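Local coordinates for protein thiamine pyrophosphokinase (Candida albicans, PDB 2G9Z) that transfers a pyrophosphate group from a nucleotide, usually ATP, to thiamine, giving the cofactor thiamine pyrophosphate, at residues A[120-125]-A[142-147]; A[210-215]-A[239-244]. All coordinates share one frame; numbering follows the deposited sequence.

Contact 1: residues A[120-125]-A[142-147]; sequences PDYIVG and GSKIIR
The Tyr122 ring and the Lys144 side chain lie side by side and point the same way. Lys144 CD meets the ring obliquely, 3.3 Å from Tyr122 CE1. Ile146 CD1 also approaches obliquely, 3.8 Å from Tyr122 CD1. The ring of His166 meets the Tyr122 ring with its plane turned by about 80°. With CG anti to the carbonyl carbon (chi1 -61°), the Tyr122 ring sets off beside its own backbone N, next to the extended Lys144 chain. Tyr122 OH bonds to His166 and Trp176, and Lys144 NZ forms a salt bridge with Glu174. Asp121 OD2 accepts from Ile87 N in the neighbouring strand, while a water donates to Asp121 OD1 and accepts only weakly from Lys144 NZ. On the other face of the sheet, Ile145 CD1 packs 3.8 Å from Ile123 CB. Ile123 CD1 also reaches Ser143 CB, and helix 132-139 covers this face through Tyr138. Ser143 OG donates to a lone pair of Pro120 O at 2.9 Å, in the carbonyl plane. Four backbone bonds follow. Lys144 N donates to Asp121 O, Ile123 N to Lys144 O and Ile146 N to Ile123 O. The last, Gly125 N to Ile146 O, is longer at 3.3 Å. The strand axes are 4.7 Å apart and 7° from parallel. Strand 122-125, helix 132-139 and strand 144-147 form a beta-alpha-beta unit at the edge of the parallel part of a mixed sheet, in the catalytic domain. Its first strand leads directly into Asp126 and Asp128, which bind magnesium.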
loop_
_atom_site.group_PDB
_atom_site.type_symbol
_atom_site.label_atom_id
_atom_site.label_comp_id
_atom_site.label_asym_id
_atom_site.label_seq_id
_atom_site.Cartn_x
_atom_site.Cartn_y
_atom_site.Cartn_z
ATOM N N PRO A 120 23.995 -13.687 -1.788
ATOM C CA PRO A 120 23.886 -12.251 -1.531
ATOM C C PRO A 120 25.142 -11.694 -0.866
ATOM O O PRO A 120 25.790 -12.370 -0.064
ATOM C CB PRO A 120 22.657 -12.166 -0.632
ATOM C CG PRO A 120 22.762 -13.422 0.174
ATOM C CD PRO A 120 23.141 -14.458 -0.866
ATOM N N ASP A 121 25.484 -10.460 -1.213
ATOM C CA ASP A 121 26.652 -9.806 -0.642
ATOM C C ASP A 121 26.468 -9.571 0.852
ATOM O O ASP A 121 27.384 -9.804 1.642
ATOM C CB ASP A 121 26.899 -8.480 -1.353
ATOM C CG ASP A 121 27.343 -8.670 -2.786
ATOM O OD1 ASP A 121 28.562 -8.809 -3.011
ATOM O OD2 ASP A 121 26.471 -8.699 -3.684
ATOM N N TYR A 122 25.278 -9.116 1.237
ATOM C CA TYR A 122 24.975 -8.840 2.638
ATOM C C TYR A 122 23.598 -9.363 3.032
ATOM O O TYR A 122 22.675 -9.389 2.219
ATOM C CB TYR A 122 24.978 -7.328 2.906
ATOM C CG TYR A 122 26.273 -6.594 2.644
ATOM C CD1 TYR A 122 27.213 -6.405 3.662
ATOM C CD2 TYR A 122 26.539 -6.042 1.393
ATOM C CE1 TYR A 122 28.381 -5.676 3.439
ATOM C CE2 TYR A 122 27.706 -5.315 1.155
ATOM C CZ TYR A 122 28.619 -5.136 2.183
ATOM O OH TYR A 122 29.760 -4.411 1.947
ATOM N N ILE A 123 23.473 -9.772 4.288
ATOM C CA ILE A 123 22.204 -10.225 4.849
ATOM C C ILE A 123 22.136 -9.445 6.154
ATOM O O ILE A 123 22.974 -9.647 7.032
ATOM C CB ILE A 123 22.200 -11.730 5.161
ATOM C CG1 ILE A 123 22.276 -12.537 3.862
ATOM C CG2 ILE A 123 20.937 -12.085 5.937
ATOM C CD1 ILE A 123 22.299 -14.041 4.077
ATOM N N VAL A 124 21.168 -8.540 6.276
ATOM C CA VAL A 124 21.067 -7.725 7.481
ATOM C C VAL A 124 19.682 -7.626 8.117
ATOM O O VAL A 124 18.670 -7.903 7.476
ATOM C CB VAL A 124 21.622 -6.284 7.217
ATOM C CG1 VAL A 124 22.196 -6.188 5.805
ATOM C CG2 VAL A 124 20.555 -5.234 7.445
ATOM N N GLY A 125 19.660 -7.232 9.388
ATOM C CA GLY A 125 18.405 -7.084 10.110
ATOM C C GLY A 125 18.495 -7.653 11.510
ATOM O O GLY A 125 19.584 -8.004 11.970
ATOM N N GLY A 142 29.672 -17.293 2.155
ATOM C CA GLY A 142 30.324 -15.999 2.057
ATOM C C GLY A 142 29.506 -14.739 2.256
ATOM O O GLY A 142 30.067 -13.644 2.250
ATOM N N SER A 143 28.193 -14.871 2.419
ATOM C CA SER A 143 27.352 -13.698 2.627
ATOM C C SER A 143 27.821 -12.960 3.875
ATOM O O SER A 143 28.092 -13.584 4.897
ATOM C CB SER A 143 25.888 -14.113 2.805
ATOM O OG SER A 143 25.360 -14.674 1.614
ATOM N N LYS A 144 27.926 -11.638 3.784
ATOM C CA LYS A 144 28.339 -10.824 4.921
ATOM C C LYS A 144 27.124 -10.617 5.814
ATOM O O LYS A 144 26.145 -9.983 5.407
ATOM C CB LYS A 144 28.871 -9.470 4.450
ATOM C CG LYS A 144 30.061 -9.574 3.506
ATOM C CD LYS A 144 30.543 -8.203 3.071
ATOM C CE LYS A 144 31.731 -8.314 2.130
ATOM N NZ LYS A 144 32.245 -6.974 1.738
ATOM N N ILE A 145 27.197 -11.149 7.029
ATOM C CA ILE A 145 26.109 -11.060 7.991
ATOM C C ILE A 145 26.199 -9.854 8.914
ATOM O O ILE A 145 27.192 -9.668 9.615
ATOM C CB ILE A 145 26.062 -12.313 8.879
ATOM C CG1 ILE A 145 26.025 -13.571 8.009
ATOM C CG2 ILE A 145 24.861 -12.241 9.820
ATOM C CD1 ILE A 145 24.889 -13.605 7.010
ATOM N N ILE A 146 25.148 -9.041 8.929
ATOM C CA ILE A 146 25.123 -7.875 9.796
ATOM C C ILE A 146 23.862 -7.897 10.647
ATOM O O ILE A 146 22.806 -7.439 10.217
ATOM C CB ILE A 146 25.161 -6.563 8.985
ATOM C CG1 ILE A 146 26.386 -6.551 8.068
ATOM C CG2 ILE A 146 25.206 -5.373 9.930
ATOM C CD1 ILE A 146 26.496 -5.299 7.210
ATOM N N ARG A 147 23.973 -8.443 11.853
ATOM C CA ARG A 147 22.835 -8.508 12.757
ATOM C C ARG A 147 22.672 -7.197 13.514
ATOM O O ARG A 147 23.637 -6.647 14.048
ATOM C CB ARG A 147 23.003 -9.665 13.748
ATOM C CG ARG A 147 21.795 -9.869 14.657
ATOM C CD ARG A 147 21.739 -11.291 15.209
ATOM N NE ARG A 147 20.487 -11.547 15.921
ATOM C CZ ARG A 147 19.977 -12.757 16.132
ATOM N NH1 ARG A 147 20.608 -13.836 15.685
ATOM N NH2 ARG A 147 18.829 -12.889 16.784
HETATM O O HOH W 1 30.521 -7.596 -1.075
#

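Contact 2: residues A[210-215]-A[239-244]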
loop_
_atom_site.group_PDB
_atom_site.type_symbol
_atom_site.label_atom_id
_atom_site.label_comp_id
_atom_site.label_asym_id
_atom_site.label_seq_id
_atom_site.Cartn_x
_atom_site.Cartn_y
_atom_site.Cartn_z
ATOM N N LEU A 210 12.792 -5.482 -3.919
ATOM C CA LEU A 210 11.764 -6.515 -4.096
ATOM C C LEU A 210 11.057 -6.833 -2.777
ATOM O O LEU A 210 11.677 -6.803 -1.713
ATOM C CB LEU A 210 12.382 -7.818 -4.619
ATOM C CG LEU A 210 13.062 -7.816 -5.984
ATOM C CD1 LEU A 210 13.642 -9.202 -6.258
ATOM C CD2 LEU A 210 12.053 -7.421 -7.056
ATOM N N ASN A 211 9.758 -7.123 -2.855
ATOM C CA ASN A 211 8.961 -7.514 -1.689
ATOM C C ASN A 211 8.746 -6.488 -0.573
ATOM O O ASN A 211 8.424 -6.863 0.560
ATOM C CB ASN A 211 9.558 -8.790 -1.077
ATOM C CG ASN A 211 9.801 -9.876 -2.115
ATOM O OD1 ASN A 211 8.964 -10.109 -2.990
ATOM N ND2 ASN A 211 10.949 -10.550 -2.018
ATOM N N ALA A 212 8.906 -5.206 -0.880
ATOM C CA ALA A 212 8.722 -4.158 0.124
ATOM C C ALA A 212 7.303 -3.600 0.093
ATOM O O ALA A 212 6.880 -2.886 1.005
ATOM C CB ALA A 212 9.721 -3.032 -0.111
ATOM N N ILE A 213 6.579 -3.932 -0.969
ATOM C CA ILE A 213 5.210 -3.474 -1.156
ATOM C C ILE A 213 4.287 -4.683 -1.266
ATOM O O ILE A 213 4.712 -5.752 -1.701
ATOM C CB ILE A 213 5.081 -2.647 -2.467
ATOM C CG1 ILE A 213 6.089 -1.496 -2.465
ATOM C CG2 ILE A 213 3.655 -2.133 -2.628
ATOM C CD1 ILE A 213 5.866 -0.463 -1.369
ATOM N N GLY A 214 3.033 -4.515 -0.858
ATOM C CA GLY A 214 2.070 -5.597 -0.971
ATOM C C GLY A 214 1.911 -6.553 0.194
ATOM O O GLY A 214 0.975 -7.352 0.206
ATOM N N GLY A 215 2.814 -6.493 1.166
ATOM C CA GLY A 215 2.710 -7.381 2.311
ATOM C C GLY A 215 1.992 -6.674 3.443
ATOM O O GLY A 215 0.974 -6.018 3.221
ATOM N N VAL A 239 15.510 5.072 -6.155
ATOM C CA VAL A 239 14.917 3.844 -5.663
ATOM C C VAL A 239 13.740 3.382 -6.512
ATOM O O VAL A 239 12.852 4.162 -6.850
ATOM C CB VAL A 239 14.436 4.005 -4.204
ATOM C CG1 VAL A 239 13.737 2.728 -3.737
ATOM C CG2 VAL A 239 15.617 4.318 -3.307
ATOM N N PHE A 240 13.756 2.104 -6.866
ATOM C CA PHE A 240 12.678 1.507 -7.639
ATOM C C PHE A 240 12.129 0.314 -6.881
ATOM O O PHE A 240 12.870 -0.622 -6.577
ATOM C CB PHE A 240 13.177 1.009 -8.993
ATOM C CG PHE A 240 13.403 2.093 -9.992
ATOM C CD1 PHE A 240 12.335 2.845 -10.472
ATOM C CD2 PHE A 240 14.680 2.347 -10.480
ATOM C CE1 PHE A 240 12.535 3.833 -11.428
ATOM C CE2 PHE A 240 14.891 3.334 -11.437
ATOM C CZ PHE A 240 13.815 4.077 -11.910
ATOM N N PHE A 241 10.844 0.357 -6.557
ATOM C CA PHE A 241 10.215 -0.767 -5.887
ATOM C C PHE A 241 9.611 -1.592 -7.009
ATOM O O PHE A 241 8.779 -1.094 -7.776
ATOM C CB PHE A 241 9.090 -0.308 -4.953
ATOM C CG PHE A 241 9.564 0.359 -3.704
ATOM C CD1 PHE A 241 10.174 -0.377 -2.693
ATOM C CD2 PHE A 241 9.382 1.721 -3.525
ATOM C CE1 PHE A 241 10.597 0.245 -1.516
ATOM C CE2 PHE A 241 9.800 2.352 -2.353
ATOM C CZ PHE A 241 10.407 1.614 -1.351
ATOM N N ILE A 242 10.045 -2.838 -7.136
ATOM C CA ILE A 242 9.497 -3.702 -8.167
ATOM C C ILE A 242 8.628 -4.714 -7.450
ATOM O O ILE A 242 9.107 -5.449 -6.586
ATOM C CB ILE A 242 10.602 -4.430 -8.956
ATOM C CG1 ILE A 242 11.405 -3.421 -9.783
ATOM C CG2 ILE A 242 9.978 -5.485 -9.871
ATOM C CD1 ILE A 242 12.566 -4.040 -10.536
ATOM N N THR A 243 7.342 -4.729 -7.782
ATOM C CA THR A 243 6.418 -5.652 -7.141
ATOM C C THR A 243 5.867 -6.631 -8.151
ATOM O O THR A 243 6.274 -6.643 -9.311
ATOM C CB THR A 243 5.227 -4.911 -6.500
ATOM O OG1 THR A 243 4.286 -4.543 -7.519
ATOM C CG2 THR A 243 5.709 -3.654 -5.790
ATOM N N THR A 244 4.930 -7.453 -7.698
ATOM C CA THR A 244 4.304 -8.445 -8.554
ATOM C C THR A 244 3.415 -7.759 -9.589
ATOM O O THR A 244 3.241 -8.247 -10.704
ATOM C CB THR A 244 3.439 -9.409 -7.722
ATOM O OG1 THR A 244 4.273 -10.120 -6.801
ATOM C CG2 THR A 244 2.723 -10.405 -8.625
HETATM O O HOH W 2 8.431 -7.739 -5.228
#
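Apolar packing joins Ile213, Ala212 and Leu210 to Phe241, Thr243 and Ile242. Ile213 and Phe241 cross at about a right angle. Ile213 CD1 lies over one face of the ring, and Ile213 CG1 is 4.1 Å from Phe241 CB. Val239 CG1, from the same strand as Phe241, lies over the opposite face, offset toward the rim. Ala212 CB comes to the same ring obliquely, 3.7 Å from Phe241 CE1. Ile213 CB meets the methyl CG2 of Thr243 at 3.5 Å. This methyl is anti to the carbonyl carbon. The Thr243 hydroxyl lies between the backbone N and the carbonyl carbon (chi1 78°), and OG1 is hydrogen-bonded to Asn245 N and Asp246 N, at the turn into strand 246-251. Leu210 and Ile242 lie side by side and point the same way, with Leu210 CD2 3.8 Å from Ile242 CB.

Polar linkage across the segments runs through one water. It accepts from Asn211 N at 2.8 Å and donates to Ile242 O at 2.7 Å. The water thus bridges the backbones where the chain turns out of strand 205-210. The side-chain ND2 of Asn211 is hydrogen-bonded to Leu69 O, which ties the loop to the chain beyond strand 64-68.

Helix 217-233 and strand 246-251 add to the packing: Ser223 and Ile248 touch Phe241. Ile213 also packs on Phe217 of the second subunit. The contact belongs to a beta-alpha-beta crossover: strand 205-210, helix 217-233 and strand 237-242. It joins the loop entering the helix to the C-terminal end of the next parallel strand.

Overall arrangement
Contact 1 and contact 2 belong to the same mixed sheet. Their centres are about 20 Å apart and their nearest atoms about 11 Å, so they do not touch. Strands 86-90 and 64-68 lie between strand 122-125 of contact 1 and strand 205-210 of contact 2. Contact 1 is at the outer edge of the sheet, whereas contact 2 lies near the centre of the chain. Contact 1 is the nearer to the metal site: the Gly125 position is about 5 Å from a magnesium ion and about 7 Å from a bound thiamine pyrophosphate analogue. In contact 2, the side chain of Ala212 is about 11 Å from a bound analogue and that of Asn211 about 13 Å from a magnesium ion.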